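Local coordinates for alpha-n-acetylglucosaminidase family protein (Clostridium perfringens, PDB 4A42) that probably binds carbohydrate through this family 32 module, one part of a larger family 89 glycosidase that releases alpha-linked N-acetylglucosamine, at residues L88-E93 / K103-N108. Numbering follows the deposited sequence.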
ATOM      1  N   LEU A  88      -0.621  -4.219  12.349  1.00 10.48           N
ATOM      2  CA  LEU A  88      -0.265  -3.129  11.457  1.00 10.23           C
ATOM      3  C   LEU A  88      -1.118  -1.904  11.730  1.00  9.32           C
ATOM      4  O   LEU A  88      -2.334  -1.998  11.852  1.00 11.54           O
ATOM      5  CB  LEU A  88      -0.415  -3.567  10.003  1.00 11.98           C
ATOM      6  CG  LEU A  88       0.187  -2.621   8.965  1.00 10.95           C
ATOM      7  CD1 LEU A  88       1.706  -2.615   9.082  1.00 12.81           C
ATOM      8  CD2 LEU A  88      -0.241  -3.036   7.571  1.00 13.36           C
ATOM      9  N   LYS A  89      -0.464  -0.755  11.840  1.00  8.00           N
ATOM     10  CA  LYS A  89      -1.145   0.526  11.934  1.00 10.50           C
ATOM     11  C   LYS A  89      -0.844   1.258  10.645  1.00 10.62           C
ATOM     12  O   LYS A  89       0.317   1.435  10.288  1.00 10.96           O
ATOM     13  CB  LYS A  89      -0.664   1.314  13.155  1.00 10.82           C
ATOM     14  CG  LYS A  89      -1.051   0.661  14.481  1.00 11.90           C
ATOM     15  CD  LYS A  89      -0.379   1.334  15.670  1.00 13.94           C
ATOM     16  CE  LYS A  89      -0.708   0.602  16.952  1.00 19.15           C
ATOM     17  NZ  LYS A  89      -2.131   0.781  17.300  1.00 22.81           N
ATOM     18  N   TYR A  90      -1.890   1.682   9.935  1.00 10.80           N
ATOM     19  CA  TYR A  90      -1.713   2.166   8.569  1.00 10.95           C
ATOM     20  C   TYR A  90      -2.874   3.040   8.126  1.00 11.80           C
ATOM     21  O   TYR A  90      -3.965   3.011   8.728  1.00 12.05           O
ATOM     22  CB  TYR A  90      -1.570   0.984   7.591  1.00 10.13           C
ATOM     23  CG  TYR A  90      -2.853   0.196   7.381  1.00  8.81           C
ATOM     24  CD1 TYR A  90      -3.252  -0.780   8.289  1.00 10.78           C
ATOM     25  CD2 TYR A  90      -3.690   0.455   6.292  1.00 11.47           C
ATOM     26  CE1 TYR A  90      -4.438  -1.493   8.110  1.00 14.10           C
ATOM     27  CE2 TYR A  90      -4.876  -0.265   6.104  1.00 13.65           C
ATOM     28  CZ  TYR A  90      -5.243  -1.234   7.022  1.00 14.16           C
ATOM     29  OH  TYR A  90      -6.415  -1.961   6.880  1.00 15.83           O
ATOM     30  N   SER A  91      -2.622   3.815   7.075  1.00 12.32           N
ATOM     31  CA  SER A  91      -3.667   4.513   6.344  1.00 12.76           C
ATOM     32  C   SER A  91      -3.410   4.385   4.847  1.00 12.19           C
ATOM     33  O   SER A  91      -2.300   4.073   4.410  1.00 13.50           O
ATOM     34  CB  SER A  91      -3.733   5.991   6.748  1.00 14.33           C
ATOM     35  OG  SER A  91      -2.544   6.694   6.398  1.00 16.20           O
ATOM     36  N   ILE A  92      -4.470   4.591   4.076  1.00 14.04           N
ATOM     37  CA  ILE A  92      -4.412   4.547   2.632  1.00 14.63           C
ATOM     38  C   ILE A  92      -5.012   5.840   2.104  1.00 14.85           C
ATOM     39  O   ILE A  92      -6.107   6.234   2.516  1.00 16.17           O
ATOM     40  CB  ILE A  92      -5.214   3.349   2.094  1.00 13.88           C
ATOM     41  CG1 ILE A  92      -4.757   2.043   2.771  1.00 13.78           C
ATOM     42  CG2 ILE A  92      -5.067   3.240   0.581  1.00 16.80           C
ATOM     43  CD1 ILE A  92      -5.466   0.812   2.220  1.00 15.65           C
ATOM     44  N   GLU A  93      -4.278   6.500   1.215  1.00 15.53           N
ATOM     45  CA  GLU A  93      -4.712   7.745   0.591  1.00 16.43           C
ATOM     46  C   GLU A  93      -4.685   7.567  -0.917  1.00 17.83           C
ATOM     47  O   GLU A  93      -3.862   6.831  -1.437  1.00 18.07           O
ATOM     48  CB  GLU A  93      -3.767   8.889   0.949  1.00 20.04           C
ATOM     49  CG  GLU A  93      -3.788   9.350   2.394  1.00 21.17           C
ATOM     50  CD  GLU A  93      -2.618  10.265   2.692  1.00 23.19           C
ATOM     51  OE1 GLU A  93      -1.491   9.755   2.816  1.00 22.54           O
ATOM     52  OE2 GLU A  93      -2.817  11.493   2.769  1.00 24.95           O
ATOM     53  N   LYS A 103      -7.791  10.471   2.179  1.00 21.16           N
ATOM     54  CA  LYS A 103      -7.567   9.336   3.055  1.00 20.49           C
ATOM     55  C   LYS A 103      -8.819   8.498   3.076  1.00 20.12           C
ATOM     56  O   LYS A 103      -9.819   8.898   3.605  1.00 22.10           O
ATOM     57  CB  LYS A 103      -7.172   9.796   4.473  1.00 20.00           C
ATOM     58  CG  LYS A 103      -6.634   8.691   5.387  1.00 22.65           C
ATOM     59  CD  LYS A 103      -6.074   9.163   6.670  1.00 23.43           C
ATOM     60  CE  LYS A 103      -4.917  10.107   6.489  1.00 26.43           C
ATOM     61  NZ  LYS A 103      -4.328  10.623   7.738  1.00 25.74           N
ATOM     62  N   ILE A 104      -8.737   7.308   2.519  1.00 19.20           N
ATOM     63  CA  ILE A 104      -9.904   6.445   2.348  1.00 18.82           C
ATOM     64  C   ILE A 104      -9.966   5.306   3.360  1.00 19.43           C
ATOM     65  O   ILE A 104     -11.025   4.719   3.561  1.00 22.26           O
ATOM     66  CB  ILE A 104      -9.983   5.843   0.928  1.00 21.50           C
ATOM     67  CG1 ILE A 104      -8.684   5.105   0.595  1.00 21.87           C
ATOM     68  CG2 ILE A 104     -10.293   6.929  -0.112  1.00 21.43           C
ATOM     69  CD1 ILE A 104      -8.789   4.164  -0.584  1.00 22.92           C
ATOM     70  N   VAL A 105      -8.833   4.985   3.979  1.00 17.13           N
ATOM     71  CA  VAL A 105      -8.796   4.019   5.076  1.00 16.18           C
ATOM     72  C   VAL A 105      -7.900   4.600   6.152  1.00 15.73           C
ATOM     73  O   VAL A 105      -6.791   5.031   5.867  1.00 15.42           O
ATOM     74  CB  VAL A 105      -8.218   2.655   4.649  1.00 17.56           C
ATOM     75  CG1 VAL A 105      -8.103   1.727   5.861  1.00 17.83           C
ATOM     76  CG2 VAL A 105      -9.061   2.019   3.560  1.00 19.38           C
ATOM     77  N   ASP A 106      -8.384   4.642   7.386  1.00 19.10           N
ATOM     78  CA  ASP A 106      -7.582   5.190   8.465  1.00 18.62           C
ATOM     79  C   ASP A 106      -7.534   4.208   9.614  1.00 16.94           C
ATOM     80  O   ASP A 106      -8.431   4.179  10.471  1.00 20.77           O
ATOM     81  CB  ASP A 106      -8.120   6.544   8.933  1.00 21.07           C
ATOM     82  CG  ASP A 106      -7.186   7.228   9.923  1.00 25.12           C
ATOM     83  OD1 ASP A 106      -6.229   6.571  10.391  1.00 26.70           O
ATOM     84  OD2 ASP A 106      -7.402   8.416  10.240  1.00 29.00           O
ATOM     85  N   GLU A 107      -6.474   3.406   9.630  1.00 14.50           N
ATOM     86  CA  GLU A 107      -6.295   2.367  10.639  1.00 14.58           C
ATOM     87  C   GLU A 107      -5.050   2.626  11.468  1.00 12.45           C
ATOM     88  O   GLU A 107      -4.366   1.693  11.899  1.00 13.71           O
ATOM     89  CB  GLU A 107      -6.199   0.994   9.974  1.00 16.54           C
ATOM     90  CG  GLU A 107      -7.535   0.479   9.465  1.00 19.46           C
ATOM     91  CD  GLU A 107      -8.488   0.163  10.594  1.00 23.70           C
ATOM     92  OE1 GLU A 107      -8.034   0.103  11.756  1.00 21.44           O
ATOM     93  OE2 GLU A 107      -9.690  -0.029  10.317  1.00 29.04           O
ATOM     94  N   ASN A 108      -4.758   3.902  11.698  1.00 15.64           N
ATOM     95  CA  ASN A 108      -3.567   4.290  12.447  0.58 15.09           C
ATOM     96  C   ASN A 108      -3.581   3.856  13.915  1.00 15.97           C
ATOM     97  O   ASN A 108      -2.546   3.841  14.565  1.00 16.63           O
ATOM     98  CB  ASN A 108      -3.261   5.793  12.283  0.58 17.54           C
ATOM     99  CG  ASN A 108      -4.037   6.679  13.248  0.58 20.31           C
ATOM    100  OD1 ASN A 108      -3.440   7.416  14.038  0.58 26.26           O
ATOM    101  ND2 ASN A 108      -5.362   6.632  13.176  0.58 20.77           N
TER
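Tyr-90 and Glu-107, like Ile-92 and Val-105, form hydrogen-bonded pairs between strands 90-93 and 103-107, which run antiparallel at 169°, their axes approaching to 4.6 Å. At Ile-92 the ladder slips by one residue: its carbonyl O takes a 2.8 Å bond from Ile-104 N and a weak one from Val-105 N, so two N-H groups share one acceptor. On the face carrying Tyr-90 and Ile-92, Glu-107 lies alongside the tyrosine, and its CB sits over the ring face, 3.8 Å from the centroid in a CH-pi contact. With CG anti to the carbonyl carbon (chi1 -74°), CG lies 3.7 Å from Tyr-90 OH, which bonds to Asn-119. The chi2 bend (-67°) then carries the carboxylate away, so the CH2 groups can cover the ring. Val-105 CG1 meets the same ring obliquely, 3.8 Å from Tyr-90 CE2. Branched Val-105 also runs beside Ile-92, while Ile-104 CD1 reaches Ile-92 CG2 at 4.0 Å. Ile-92 itself packs inward on Ile-78 and Phe-132. The other face is more polar: Lys-103 lays its methylene CD 3.9 Å from Ser-91 CB, and Glu-93 CG rests on Lys-103 CA, its carboxylate salt-bridged to Arg-131. Strand 90-95 lies between strands 126-134 and 102-107, making 102-107 the outer strand of this classic-bulged hairpin in one sheet of the beta-sandwich characteristic of F5/8 type C domains and family 32 carbohydrate-binding modules.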